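Local coordinates for protein EvdO1 (Micromonospora carbonacea, PDB 4XBZ) that probably catalyses an oxidative cyclization in orthosomycin biosynthesis, as a metal-binding member of the phytanoyl-CoA dioxygenase family with a double-stranded beta-helix fold, at residues L79-R82 / A83-R87; V170-G174 / A175-I179; A275-I278 / G279-Q283; L312-W315 / V316-P319. One frame throughout, in Å; residues are numbered along the deposited sequence.

Contact 1 (L79-R82 / A83-R87)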
ATOM      1  N   LEU A  79      15.621  25.731 -15.523  1.00 35.79           N
ATOM      2  CA  LEU A  79      15.218  24.776 -16.554  1.00 32.97           C
ATOM      3  C   LEU A  79      14.254  25.401 -17.538  1.00 28.09           C
ATOM      4  O   LEU A  79      14.317  25.147 -18.743  1.00 29.19           O
ATOM      5  CB  LEU A  79      14.588  23.534 -15.923  1.00 36.01           C
ATOM      6  CG  LEU A  79      15.621  22.610 -15.280  1.00 36.63           C
ATOM      7  CD1 LEU A  79      14.991  21.751 -14.211  1.00 29.32           C
ATOM      8  CD2 LEU A  79      16.269  21.758 -16.371  1.00 33.28           C
ATOM      9  N   ILE A  80      13.357  26.220 -17.021  1.00 30.38           N
ATOM     10  CA  ILE A  80      12.379  26.869 -17.874  1.00 34.13           C
ATOM     11  C   ILE A  80      13.112  27.840 -18.787  1.00 31.92           C
ATOM     12  O   ILE A  80      12.839  27.893 -19.981  1.00 29.45           O
ATOM     13  CB  ILE A  80      11.281  27.595 -17.059  1.00 32.40           C
ATOM     14  CG1 ILE A  80      10.368  26.571 -16.375  1.00 31.80           C
ATOM     15  CG2 ILE A  80      10.472  28.506 -17.961  1.00 30.50           C
ATOM     16  CD1 ILE A  80       9.272  27.193 -15.489  1.00 34.50           C
ATOM     17  N   ASP A  81      14.070  28.574 -18.223  1.00 33.96           N
ATOM     18  CA  ASP A  81      14.841  29.551 -18.998  1.00 40.27           C
ATOM     19  C   ASP A  81      15.573  28.842 -20.145  1.00 38.62           C
ATOM     20  O   ASP A  81      15.625  29.342 -21.273  1.00 31.51           O
ATOM     21  CB  ASP A  81      15.826  30.312 -18.089  1.00 38.86           C
ATOM     22  CG  ASP A  81      16.572  31.426 -18.819  1.00 48.26           C
ATOM     23  OD1 ASP A  81      16.013  32.027 -19.766  1.00 49.39           O
ATOM     24  OD2 ASP A  81      17.727  31.712 -18.437  1.00 57.18           O
ATOM     25  N   ARG A  82      16.093  27.649 -19.856  1.00 37.61           N
ATOM     26  CA  ARG A  82      16.781  26.842 -20.858  1.00 34.35           C
ATOM     27  C   ARG A  82      15.860  26.446 -22.004  1.00 34.76           C
ATOM     28  O   ARG A  82      16.243  26.527 -23.173  1.00 36.69           O
ATOM     29  CB  ARG A  82      17.369  25.592 -20.206  1.00 38.02           C
ATOM     30  CG  ARG A  82      17.697  24.460 -21.170  1.00 34.23           C
ATOM     31  CD  ARG A  82      18.242  23.255 -20.410  1.00 36.72           C
ATOM     32  NE  ARG A  82      18.697  22.201 -21.306  1.00 38.12           N
ATOM     33  CZ  ARG A  82      19.274  21.078 -20.893  1.00 43.99           C
ATOM     34  NH1 ARG A  82      19.472  20.864 -19.591  1.00 42.62           N
ATOM     35  NH2 ARG A  82      19.655  20.168 -21.780  1.00 43.70           N
ATOM     36  N   ALA A  83      14.640  26.035 -21.671  1.00 29.55           N
ATOM     37  CA  ALA A  83      13.706  25.570 -22.685  1.00 31.40           C
ATOM     38  C   ALA A  83      13.378  26.677 -23.673  1.00 36.19           C
ATOM     39  O   ALA A  83      13.301  26.435 -24.875  1.00 37.24           O
ATOM     40  CB  ALA A  83      12.437  25.040 -22.040  1.00 30.25           C
ATOM     41  N   TRP A  84      13.202  27.891 -23.159  1.00 34.54           N
ATOM     42  CA  TRP A  84      12.932  29.053 -23.989  1.00 34.12           C
ATOM     43  C   TRP A  84      14.117  29.438 -24.864  1.00 36.86           C
ATOM     44  O   TRP A  84      13.949  29.753 -26.046  1.00 38.73           O
ATOM     45  CB  TRP A  84      12.547  30.253 -23.126  1.00 39.64           C
ATOM     46  CG  TRP A  84      11.156  30.230 -22.588  1.00 37.29           C
ATOM     47  CD1 TRP A  84      10.783  30.099 -21.279  1.00 35.63           C
ATOM     48  CD2 TRP A  84       9.945  30.359 -23.338  1.00 38.21           C
ATOM     49  NE1 TRP A  84       9.419  30.153 -21.166  1.00 34.10           N
ATOM     50  CE2 TRP A  84       8.875  30.308 -22.416  1.00 39.85           C
ATOM     51  CE3 TRP A  84       9.659  30.519 -24.692  1.00 34.61           C
ATOM     52  CZ2 TRP A  84       7.538  30.413 -22.811  1.00 37.36           C
ATOM     53  CZ3 TRP A  84       8.331  30.615 -25.082  1.00 40.23           C
ATOM     54  CH2 TRP A  84       7.289  30.564 -24.145  1.00 35.77           C
ATOM     55  N   SER A  85      15.308  29.437 -24.275  1.00 37.64           N
ATOM     56  CA  SER A  85      16.523  29.807 -24.998  1.00 38.91           C
ATOM     57  C   SER A  85      16.758  28.933 -26.226  1.00 45.72           C
ATOM     58  O   SER A  85      17.229  29.422 -27.248  1.00 47.11           O
ATOM     59  CB  SER A  85      17.758  29.715 -24.094  1.00 35.68           C
ATOM     60  OG  SER A  85      17.665  30.588 -22.984  1.00 45.83           O
ATOM     61  N   THR A  86      16.426  27.648 -26.121  1.00 39.51           N
ATOM     62  CA  THR A  86      16.833  26.682 -27.131  1.00 43.10           C
ATOM     63  C   THR A  86      15.742  26.350 -28.132  1.00 45.46           C
ATOM     64  O   THR A  86      16.028  26.036 -29.290  1.00 44.30           O
ATOM     65  CB  THR A  86      17.295  25.358 -26.502  1.00 40.41           C
ATOM     66  OG1 THR A  86      16.160  24.646 -26.003  1.00 38.69           O
ATOM     67  CG2 THR A  86      18.278  25.613 -25.369  1.00 43.39           C
ATOM     68  N   ARG A  87      14.497  26.415 -27.681  1.00 42.25           N
ATOM     69  CA  ARG A  87      13.379  25.919 -28.465  1.00 38.52           C
ATOM     70  C   ARG A  87      13.695  24.527 -28.977  1.00 40.71           C
ATOM     71  O   ARG A  87      13.456  24.197 -30.143  1.00 44.02           O
ATOM     72  CB  ARG A  87      13.063  26.871 -29.600  1.00 45.56           C
ATOM     73  CG  ARG A  87      12.830  28.242 -29.071  1.00 41.65           C
ATOM     74  CD  ARG A  87      12.350  29.221 -30.095  1.00 46.97           C
ATOM     75  NE  ARG A  87      12.197  30.489 -29.398  1.00 62.30           N
ATOM     76  CZ  ARG A  87      11.081  30.881 -28.792  1.00 54.65           C
ATOM     77  NH1 ARG A  87       9.984  30.133 -28.849  1.00 47.89           N
ATOM     78  NH2 ARG A  87      11.062  32.043 -28.154  1.00 54.91           N
TER
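Ser85 and Asp81 meet twice through a single oxygen, and this pairing sets the tone for the last turns of helix 66-86. Among the polar contacts, Asp81 O takes the backbone N of Ser85 and also its hydroxyl, with Ser85 OG 2.9 Å from Asp81 O. The hydroxyl donates from 40° above the carbonyl plane, a place it reaches because OG sits beside its own backbone N (chi1 -61°). One residue on, Arg82 O receives Thr86 N at 3.2 Å and only a weak bond from Thr86 OG1, whose stronger partner is Ser88 N. Ala83 N and Trp84 N complete the regular pattern, donating to Leu79 O and Ile80 O respectively.

The apolar contact lies one residue back from the serine: Ile80 and Trp84 run side by side, pointing the same way, with Ile80 CG2 3.7 Å from Trp84 CD1. Beyond the helix, Ala83 and Trp84 rest on Pro105 of strand 105-109.

Arg87 N still bonds to Ala83 O at 3.1 Å, yet Arg87 itself has turned to positive phi (49°). This is a common alpha-helix ending, here with the Ser85 hydroxyl bonding back to the carbonyl four residues earlier and that of Thr86 only weakly.

Contact 2 (V170-G174 / A175-I179)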
ATOM      1  N   VAL A 170      -7.901  -1.408 -11.594  1.00 27.27           N
ATOM      2  CA  VAL A 170      -8.388  -1.230 -10.225  1.00 25.00           C
ATOM      3  C   VAL A 170      -8.021  -2.409  -9.319  1.00 24.66           C
ATOM      4  O   VAL A 170      -7.593  -2.213  -8.183  1.00 26.11           O
ATOM      5  CB  VAL A 170      -9.904  -1.010 -10.218  1.00 28.07           C
ATOM      6  CG1 VAL A 170     -10.474  -1.061  -8.774  1.00 24.20           C
ATOM      7  CG2 VAL A 170     -10.231   0.323 -10.925  1.00 22.23           C
ATOM      8  N   GLY A 171      -8.161  -3.627  -9.821  1.00 25.72           N
ATOM      9  CA  GLY A 171      -7.672  -4.781  -9.085  1.00 25.90           C
ATOM     10  C   GLY A 171      -6.200  -4.617  -8.729  1.00 28.59           C
ATOM     11  O   GLY A 171      -5.798  -4.837  -7.594  1.00 29.69           O
ATOM     12  N   VAL A 172      -5.401  -4.179  -9.695  1.00 24.88           N
ATOM     13  CA  VAL A 172      -3.968  -4.061  -9.496  1.00 22.99           C
ATOM     14  C   VAL A 172      -3.543  -2.943  -8.546  1.00 25.58           C
ATOM     15  O   VAL A 172      -2.666  -3.151  -7.708  1.00 27.67           O
ATOM     16  CB  VAL A 172      -3.257  -3.851 -10.839  1.00 27.23           C
ATOM     17  CG1 VAL A 172      -1.746  -3.774 -10.638  1.00 27.41           C
ATOM     18  CG2 VAL A 172      -3.600  -4.977 -11.780  1.00 28.24           C
ATOM     19  N   THR A 173      -4.150  -1.763  -8.650  1.00 23.99           N
ATOM     20  CA  THR A 173      -3.595  -0.612  -7.945  1.00 22.93           C
ATOM     21  C   THR A 173      -4.624   0.461  -7.538  1.00 29.20           C
ATOM     22  O   THR A 173      -4.254   1.599  -7.194  1.00 29.79           O
ATOM     23  CB  THR A 173      -2.463   0.040  -8.815  1.00 23.37           C
ATOM     24  OG1 THR A 173      -1.771   1.037  -8.058  1.00 25.90           O
ATOM     25  CG2 THR A 173      -3.023   0.664 -10.116  1.00 24.55           C
ATOM     26  N   GLY A 174      -5.909   0.104  -7.557  1.00 25.94           N
ATOM     27  CA  GLY A 174      -6.947   0.996  -7.061  1.00 20.14           C
ATOM     28  C   GLY A 174      -6.596   1.419  -5.652  1.00 26.20           C
ATOM     29  O   GLY A 174      -6.853   2.557  -5.257  1.00 25.98           O
ATOM     30  N   ALA A 175      -5.997   0.491  -4.895  1.00 24.86           N
ATOM     31  CA  ALA A 175      -5.496   0.762  -3.552  1.00 23.30           C
ATOM     32  C   ALA A 175      -4.350   1.786  -3.517  1.00 26.82           C
ATOM     33  O   ALA A 175      -3.992   2.250  -2.436  1.00 23.91           O
ATOM     34  CB  ALA A 175      -5.039  -0.519  -2.904  1.00 27.00           C
ATOM     35  N   GLY A 176      -3.776   2.135  -4.677  1.00 22.66           N
ATOM     36  CA  GLY A 176      -2.782   3.203  -4.738  1.00 23.34           C
ATOM     37  C   GLY A 176      -1.311   2.789  -4.632  1.00 26.05           C
ATOM     38  O   GLY A 176      -0.580   3.246  -3.753  1.00 27.53           O
ATOM     39  N   ARG A 177      -0.862   1.942  -5.545  1.00 22.16           N
ATOM     40  CA  ARG A 177       0.505   1.439  -5.497  1.00 23.22           C
ATOM     41  C   ARG A 177       1.342   2.111  -6.585  1.00 28.25           C
ATOM     42  O   ARG A 177       2.571   2.132  -6.515  1.00 27.01           O
ATOM     43  CB  ARG A 177       0.506  -0.090  -5.644  1.00 25.84           C
ATOM     44  CG  ARG A 177      -0.528  -0.756  -4.699  1.00 29.05           C
ATOM     45  CD  ARG A 177      -0.887  -2.170  -5.138  1.00 27.48           C
ATOM     46  NE  ARG A 177       0.248  -3.033  -4.918  1.00 24.30           N
ATOM     47  CZ  ARG A 177       0.547  -4.093  -5.657  1.00 26.35           C
ATOM     48  NH1 ARG A 177      -0.228  -4.452  -6.672  1.00 24.54           N
ATOM     49  NH2 ARG A 177       1.629  -4.800  -5.353  1.00 26.94           N
ATOM     50  N   VAL A 178       0.653   2.667  -7.580  1.00 23.31           N
ATOM     51  CA  VAL A 178       1.276   3.495  -8.600  1.00 24.70           C
ATOM     52  C   VAL A 178       0.884   4.947  -8.350  1.00 25.40           C
ATOM     53  O   VAL A 178      -0.284   5.319  -8.444  1.00 25.62           O
ATOM     54  CB  VAL A 178       0.859   3.072 -10.022  1.00 22.22           C
ATOM     55  CG1 VAL A 178       1.523   3.965 -11.053  1.00 21.33           C
ATOM     56  CG2 VAL A 178       1.205   1.601 -10.251  1.00 24.28           C
ATOM     57  N   ILE A 179       1.870   5.765  -8.019  1.00 25.43           N
ATOM     58  CA  ILE A 179       1.608   7.056  -7.407  1.00 23.43           C
ATOM     59  C   ILE A 179       2.428   8.187  -8.042  1.00 26.36           C
ATOM     60  O   ILE A 179       3.636   8.056  -8.267  1.00 21.94           O
ATOM     61  CB  ILE A 179       1.904   7.005  -5.889  1.00 20.55           C
ATOM     62  CG1 ILE A 179       1.110   5.880  -5.215  1.00 21.63           C
ATOM     63  CG2 ILE A 179       1.631   8.369  -5.231  1.00 25.71           C
ATOM     64  CD1 ILE A 179       1.319   5.802  -3.715  1.00 22.94           C
TER
HETATM   65  O   HOH W   1      -6.051  -2.562  -5.796  1.00 27.34           O
HETATM   66  O   HOH W   2      -2.196   3.497  -8.300  1.00 25.43           O
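The guanidinium of Arg177 meets Val172 edge-on. Its NH1 donates to Val172 O at 3.0 Å, the oxygen lying only 1° out of the guanidinium plane and the donor lying in the carbonyl plane, and the bond is almost straight (166°). A bend in the arginine chain at chi3 (70°) folds the group back to the helix end and leaves Arg177 CD 3.3 Å from the same oxygen. NH1 also bonds to Gly171 O of the second subunit, while NH2 has a long, weak ion pair with Glu265. A leucine in place of Arg177 would probably leave Val172 O, and Gly171 O of the second subunit, without this donor and weaken the link across the dimer.

Thr173 is the other anchor. With OG1 anti to its backbone N, the hydroxyl oxygen faces the returning chain and accepts Arg177 N at 2.8 Å; a water joins the same oxygen to Val178 O. The backbone closes its own turn, Gly176 N donating to Thr173 O at 2.6 Å from well above the carbonyl plane. A second water bridges Val170 O to Ala175 N. Gly176, at positive phi, leaves no room for a side chain beside the carbonyl of Ala175.

A type I turn from Thr173 to Gly176, followed by Gly176 at positive phi, thus ends helix 169-173 and delivers the chain to strand 179-184 of the double-stranded beta-helix, at the subunit interface.

Contact 3 (A275-I278 / G279-Q283); sequences AEYI and GLKQQ
The opening turns of helix 275-293 bring Lys281 over the ring of Tyr277, four residues earlier. The contact is a CH-pi interaction: Lys281 CG stands 3.5 Å from the centroid of the Tyr277 ring, 17° off the ring normal, and is displaced toward the hydroxyl side, where it comes within 3.3 Å of Tyr277 CZ. Tyr277 leans its ring along the helix with CG anti to the backbone N (chi1 -176°), while the lysine chain bends at three successive torsions and so curls across the face instead of stretching away. Its ammonium end makes a weak hydrogen bond to Pro141 O, and the tyrosine ring is also stacked with His273.

On another side of the helix Glu276 and Leu280 pass at an angle, Glu276 CG lying 3.8 Å from Leu280 CD1. Ile278 and Gln282 instead run alongside each other; the amide of Gln282 is spent on Leu312 O, His314 N and Tyr306 OH.

Backbone bonds tighten along the segment. A water bridges the first pair, 2.7 Å from Ala275 O and 2.8 Å from Gly279 N. Leu280 N reaches Glu276 O only weakly, but Lys281 N bonds firmly to Tyr277 O at 3.0 Å. The result is a turn bridged by a water near the start of the helix, passing into regular alpha-helix, which packs through Tyr277 and Gln282 against strand 139-147 of the larger sheet in the double-stranded beta-helix.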
ATOM      1  N   ALA A 275      12.503  -5.342 -18.369  1.00 37.70           N
ATOM      2  CA  ALA A 275      12.934  -5.858 -17.070  1.00 35.60           C
ATOM      3  C   ALA A 275      14.207  -5.173 -16.589  1.00 32.64           C
ATOM      4  O   ALA A 275      14.436  -5.040 -15.386  1.00 33.60           O
ATOM      5  CB  ALA A 275      13.141  -7.374 -17.134  1.00 39.68           C
ATOM      6  N   GLU A 276      15.016  -4.741 -17.551  1.00 34.93           N
ATOM      7  CA  GLU A 276      16.270  -4.019 -17.317  1.00 39.58           C
ATOM      8  C   GLU A 276      16.071  -2.651 -16.643  1.00 33.34           C
ATOM      9  O   GLU A 276      16.896  -2.212 -15.835  1.00 31.72           O
ATOM     10  CB  GLU A 276      17.000  -3.840 -18.661  1.00 37.38           C
ATOM     11  CG  GLU A 276      18.341  -3.121 -18.608  1.00 45.71           C
ATOM     12  CD  GLU A 276      18.884  -2.795 -20.003  1.00 46.60           C
ATOM     13  OE1 GLU A 276      18.076  -2.627 -20.945  1.00 41.69           O
ATOM     14  OE2 GLU A 276      20.118  -2.716 -20.158  1.00 49.96           O
ATOM     15  N   TYR A 277      14.976  -1.981 -16.988  1.00 33.77           N
ATOM     16  CA  TYR A 277      14.658  -0.665 -16.432  1.00 32.03           C
ATOM     17  C   TYR A 277      14.722  -0.654 -14.906  1.00 29.11           C
ATOM     18  O   TYR A 277      15.268   0.278 -14.327  1.00 28.42           O
ATOM     19  CB  TYR A 277      13.276  -0.221 -16.914  1.00 28.09           C
ATOM     20  CG  TYR A 277      12.827   1.175 -16.490  1.00 29.95           C
ATOM     21  CD1 TYR A 277      13.359   2.323 -17.102  1.00 25.68           C
ATOM     22  CD2 TYR A 277      11.832   1.346 -15.522  1.00 25.83           C
ATOM     23  CE1 TYR A 277      12.936   3.582 -16.743  1.00 26.23           C
ATOM     24  CE2 TYR A 277      11.390   2.616 -15.159  1.00 28.52           C
ATOM     25  CZ  TYR A 277      11.946   3.727 -15.776  1.00 29.07           C
ATOM     26  OH  TYR A 277      11.526   4.981 -15.414  1.00 28.60           O
ATOM     27  N   ILE A 278      14.204  -1.710 -14.274  1.00 29.55           N
ATOM     28  CA  ILE A 278      14.114  -1.782 -12.818  1.00 27.67           C
ATOM     29  C   ILE A 278      15.468  -1.579 -12.130  1.00 27.91           C
ATOM     30  O   ILE A 278      15.604  -0.736 -11.243  1.00 25.89           O
ATOM     31  CB  ILE A 278      13.515  -3.145 -12.367  1.00 35.07           C
ATOM     32  CG1 ILE A 278      12.129  -3.360 -12.988  1.00 29.37           C
ATOM     33  CG2 ILE A 278      13.476  -3.247 -10.840  1.00 25.11           C
ATOM     34  CD1 ILE A 278      11.450  -4.623 -12.557  1.00 30.33           C
ATOM     35  N   GLY A 279      16.471  -2.349 -12.542  1.00 27.08           N
ATOM     36  CA  GLY A 279      17.789  -2.229 -11.950  1.00 26.33           C
ATOM     37  C   GLY A 279      18.399  -0.849 -12.132  1.00 29.51           C
ATOM     38  O   GLY A 279      19.051  -0.333 -11.225  1.00 31.87           O
ATOM     39  N   LEU A 280      18.177  -0.246 -13.302  1.00 24.21           N
ATOM     40  CA  LEU A 280      18.759   1.057 -13.605  1.00 29.89           C
ATOM     41  C   LEU A 280      18.135   2.150 -12.729  1.00 32.41           C
ATOM     42  O   LEU A 280      18.847   3.012 -12.190  1.00 32.46           O
ATOM     43  CB  LEU A 280      18.599   1.382 -15.097  1.00 29.19           C
ATOM     44  CG  LEU A 280      19.279   0.340 -16.001  1.00 30.96           C
ATOM     45  CD1 LEU A 280      18.902   0.489 -17.477  1.00 30.05           C
ATOM     46  CD2 LEU A 280      20.784   0.377 -15.819  1.00 29.50           C
ATOM     47  N   LYS A 281      16.814   2.109 -12.560  1.00 28.42           N
ATOM     48  CA  LYS A 281      16.162   3.119 -11.739  1.00 27.47           C
ATOM     49  C   LYS A 281      16.484   2.930 -10.263  1.00 28.03           C
ATOM     50  O   LYS A 281      16.550   3.908  -9.516  1.00 29.48           O
ATOM     51  CB  LYS A 281      14.651   3.127 -11.975  1.00 26.49           C
ATOM     52  CG  LYS A 281      14.276   3.455 -13.405  1.00 26.63           C
ATOM     53  CD  LYS A 281      15.117   4.626 -13.972  1.00 28.16           C
ATOM     54  CE  LYS A 281      14.887   5.956 -13.216  1.00 29.57           C
ATOM     55  NZ  LYS A 281      13.660   6.701 -13.659  1.00 26.86           N
ATOM     56  N   GLN A 282      16.713   1.686  -9.844  1.00 28.30           N
ATOM     57  CA  GLN A 282      17.194   1.438  -8.490  1.00 30.16           C
ATOM     58  C   GLN A 282      18.542   2.125  -8.281  1.00 29.38           C
ATOM     59  O   GLN A 282      18.809   2.687  -7.215  1.00 28.94           O
ATOM     60  CB  GLN A 282      17.310  -0.068  -8.213  1.00 30.40           C
ATOM     61  CG  GLN A 282      15.968  -0.755  -7.971  1.00 29.75           C
ATOM     62  CD  GLN A 282      16.086  -2.265  -7.841  1.00 29.08           C
ATOM     63  OE1 GLN A 282      16.846  -2.909  -8.564  1.00 31.07           O
ATOM     64  NE2 GLN A 282      15.324  -2.836  -6.931  1.00 29.32           N
ATOM     65  N   GLN A 283      19.386   2.064  -9.306  1.00 27.85           N
ATOM     66  CA  GLN A 283      20.687   2.721  -9.274  1.00 34.07           C
ATOM     67  C   GLN A 283      20.515   4.243  -9.213  1.00 30.68           C
ATOM     68  O   GLN A 283      21.246   4.927  -8.488  1.00 31.51           O
ATOM     69  CB  GLN A 283      21.532   2.345 -10.495  1.00 35.44           C
ATOM     70  CG  GLN A 283      22.084   0.911 -10.546  1.00 34.46           C
ATOM     71  CD  GLN A 283      23.257   0.816 -11.517  1.00 37.59           C
ATOM     72  OE1 GLN A 283      24.282   1.467 -11.321  1.00 40.97           O
ATOM     73  NE2 GLN A 283      23.093   0.047 -12.585  1.00 38.74           N
TER
HETATM   74  O   HOH W   3      16.279  -5.034 -13.441  1.00 36.77           O

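Contact 4 (L312-W315 / V316-P319)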
ATOM      1  N   LEU A 312      14.660  -9.002  -5.938  1.00 33.38           N
ATOM      2  CA  LEU A 312      14.318  -7.816  -6.711  1.00 36.52           C
ATOM      3  C   LEU A 312      15.373  -6.715  -6.581  1.00 36.95           C
ATOM      4  O   LEU A 312      15.150  -5.585  -7.010  1.00 36.39           O
ATOM      5  CB  LEU A 312      12.961  -7.284  -6.274  1.00 31.14           C
ATOM      6  CG  LEU A 312      11.745  -8.132  -6.631  1.00 30.18           C
ATOM      7  CD1 LEU A 312      10.636  -7.844  -5.650  1.00 25.06           C
ATOM      8  CD2 LEU A 312      11.301  -7.821  -8.034  1.00 26.46           C
ATOM      9  N   ARG A 313      16.507  -7.025  -5.965  1.00 32.36           N
ATOM     10  CA  ARG A 313      17.646  -6.131  -6.065  1.00 33.61           C
ATOM     11  C   ARG A 313      18.337  -6.437  -7.384  1.00 37.68           C
ATOM     12  O   ARG A 313      18.702  -7.579  -7.659  1.00 41.09           O
ATOM     13  CB  ARG A 313      18.576  -6.288  -4.874  1.00 30.33           C
ATOM     14  CG  ARG A 313      17.856  -5.977  -3.587  1.00 32.39           C
ATOM     15  CD  ARG A 313      18.588  -6.489  -2.371  1.00 36.51           C
ATOM     16  NE  ARG A 313      17.845  -6.165  -1.157  1.00 37.01           N
ATOM     17  CZ  ARG A 313      18.314  -5.421  -0.160  1.00 41.95           C
ATOM     18  NH1 ARG A 313      19.552  -4.937  -0.208  1.00 45.34           N
ATOM     19  NH2 ARG A 313      17.548  -5.173   0.895  1.00 35.92           N
ATOM     20  N   HIS A 314      18.463  -5.417  -8.222  1.00 38.53           N
ATOM     21  CA  HIS A 314      18.967  -5.582  -9.574  1.00 37.24           C
ATOM     22  C   HIS A 314      19.989  -4.505  -9.906  1.00 38.20           C
ATOM     23  O   HIS A 314      20.456  -4.398 -11.037  1.00 38.27           O
ATOM     24  CB  HIS A 314      17.815  -5.538 -10.573  1.00 35.99           C
ATOM     25  CG  HIS A 314      16.877  -6.698 -10.462  1.00 40.31           C
ATOM     26  ND1 HIS A 314      17.285  -8.002 -10.643  1.00 43.97           N
ATOM     27  CD2 HIS A 314      15.551  -6.751 -10.195  1.00 35.67           C
ATOM     28  CE1 HIS A 314      16.252  -8.810 -10.482  1.00 42.36           C
ATOM     29  NE2 HIS A 314      15.187  -8.075 -10.213  1.00 42.70           N
ATOM     30  N   TRP A 315      20.356  -3.724  -8.901  1.00 37.55           N
ATOM     31  CA  TRP A 315      21.213  -2.572  -9.117  1.00 39.06           C
ATOM     32  C   TRP A 315      22.684  -2.940  -9.202  1.00 45.60           C
ATOM     33  O   TRP A 315      23.554  -2.083  -9.076  1.00 49.76           O
ATOM     34  CB  TRP A 315      21.006  -1.547  -8.015  1.00 37.87           C
ATOM     35  CG  TRP A 315      21.400  -1.997  -6.625  1.00 40.58           C
ATOM     36  CD1 TRP A 315      22.668  -2.176  -6.145  1.00 37.97           C
ATOM     37  CD2 TRP A 315      20.517  -2.263  -5.528  1.00 36.30           C
ATOM     38  NE1 TRP A 315      22.624  -2.554  -4.829  1.00 39.90           N
ATOM     39  CE2 TRP A 315      21.316  -2.612  -4.424  1.00 38.68           C
ATOM     40  CE3 TRP A 315      19.128  -2.239  -5.373  1.00 34.72           C
ATOM     41  CZ2 TRP A 315      20.773  -2.939  -3.183  1.00 37.95           C
ATOM     42  CZ3 TRP A 315      18.595  -2.560  -4.148  1.00 34.54           C
ATOM     43  CH2 TRP A 315      19.415  -2.909  -3.065  1.00 35.26           C
ATOM     44  N   VAL A 316      22.961  -4.219  -9.404  1.00 45.83           N
ATOM     45  CA  VAL A 316      24.318  -4.647  -9.689  1.00 50.52           C
ATOM     46  C   VAL A 316      24.337  -5.384 -11.026  1.00 47.87           C
ATOM     47  O   VAL A 316      25.397  -5.759 -11.515  1.00 51.98           O
ATOM     48  CB  VAL A 316      24.881  -5.551  -8.564  1.00 52.51           C
ATOM     49  CG1 VAL A 316      24.752  -4.854  -7.206  1.00 45.32           C
ATOM     50  CG2 VAL A 316      24.175  -6.905  -8.556  1.00 49.12           C
ATOM     51  N   ASP A 317      23.154  -5.576 -11.610  1.00 50.85           N
ATOM     52  CA  ASP A 317      22.992  -6.322 -12.867  1.00 51.60           C
ATOM     53  C   ASP A 317      23.662  -5.654 -14.054  1.00 50.91           C
ATOM     54  O   ASP A 317      23.985  -6.308 -15.048  1.00 51.85           O
ATOM     55  CB  ASP A 317      21.515  -6.509 -13.205  1.00 48.93           C
ATOM     56  CG  ASP A 317      20.829  -7.509 -12.307  1.00 51.49           C
ATOM     57  OD1 ASP A 317      21.384  -7.832 -11.230  1.00 53.59           O
ATOM     58  OD2 ASP A 317      19.725  -7.962 -12.684  1.00 51.31           O
ATOM     59  N   ARG A 318      23.828  -4.343 -13.962  1.00 48.20           N
ATOM     60  CA  ARG A 318      24.431  -3.570 -15.035  1.00 53.72           C
ATOM     61  C   ARG A 318      25.623  -2.822 -14.445  1.00 56.22           C
ATOM     62  O   ARG A 318      25.705  -2.649 -13.222  1.00 51.10           O
ATOM     63  CB  ARG A 318      23.408  -2.602 -15.668  1.00 49.63           C
ATOM     64  CG  ARG A 318      22.769  -3.084 -16.990  1.00 48.79           C
ATOM     65  CD  ARG A 318      22.168  -4.479 -16.860  1.00 51.21           C
ATOM     66  NE  ARG A 318      21.575  -4.990 -18.098  1.00 52.16           N
ATOM     67  CZ  ARG A 318      21.250  -6.271 -18.301  1.00 56.55           C
ATOM     68  NH1 ARG A 318      21.472  -7.182 -17.352  1.00 57.62           N
ATOM     69  NH2 ARG A 318      20.709  -6.649 -19.453  1.00 52.62           N
ATOM     70  N   PRO A 319      26.567  -2.405 -15.307  1.00 61.03           N
ATOM     71  CA  PRO A 319      27.690  -1.566 -14.867  1.00 54.89           C
ATOM     72  C   PRO A 319      27.218  -0.209 -14.344  1.00 53.55           C
ATOM     73  O   PRO A 319      26.111   0.213 -14.683  1.00 52.01           O
ATOM     74  CB  PRO A 319      28.530  -1.411 -16.141  1.00 55.39           C
ATOM     75  CG  PRO A 319      27.596  -1.761 -17.274  1.00 53.85           C
ATOM     76  CD  PRO A 319      26.694  -2.801 -16.722  1.00 54.37           C
TER
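His314 meets Asp317 through CB, CG and the ND1 side of its ring. CB lies 3.7 Å from Asp317 OD2, and it also rests on Gly279 of helix 275-293. CG, placed beside the backbone N (chi1 -67°), stays at much the same distance from that oxygen. At ND1 the contact becomes a hydrogen bond, His314 ND1 donating to Asp317 OD2 at 3.2 Å. It is a bent one (136°): the ring and carboxylate planes stand 72° apart, and OD2 is approached from above the carboxylate plane. Further out, CE1 is already drawing away, 4.2 Å from OD2.

The backbone makes its own link, Asp317 N donating to His314 O at 3.0 Å. Replacing His314 by alanine is likely to leave OD2 without its imidazole partner and the aspartate side chain freer to turn.

Between these two residues, Trp315 CD1 touches Val316 CG1 at 3.6 Å, and one face of the indole is met by Arg313 CB. The ring also makes a cation-pi contact with Arg286. The whole is a beta turn closed by an i to i+3 backbone bond and laced by a His-carboxylate pair, a surface loop lying on helix 275-293.

From the N terminus the four contacts come strictly in series, none enclosing or crossing another, and each is a local contact within unbroken chain; 1 and 3 lie in helices, 2 and 4 at turns. Contact 1 ends helix 66-86, between strands 57-61 and 92-94; contact 2, about 36 Å away between centres and across the middle of the chain, reverses it from helix 169-173 into the central strand 179-184 and meets the second subunit. Contact 3 starts the helix 275-293 that follows the sheet strands, and contact 4 turns the later loop back onto it. Only these last two touch: their centres are about 7 Å apart, and the Gln282 amide ties helix to loop.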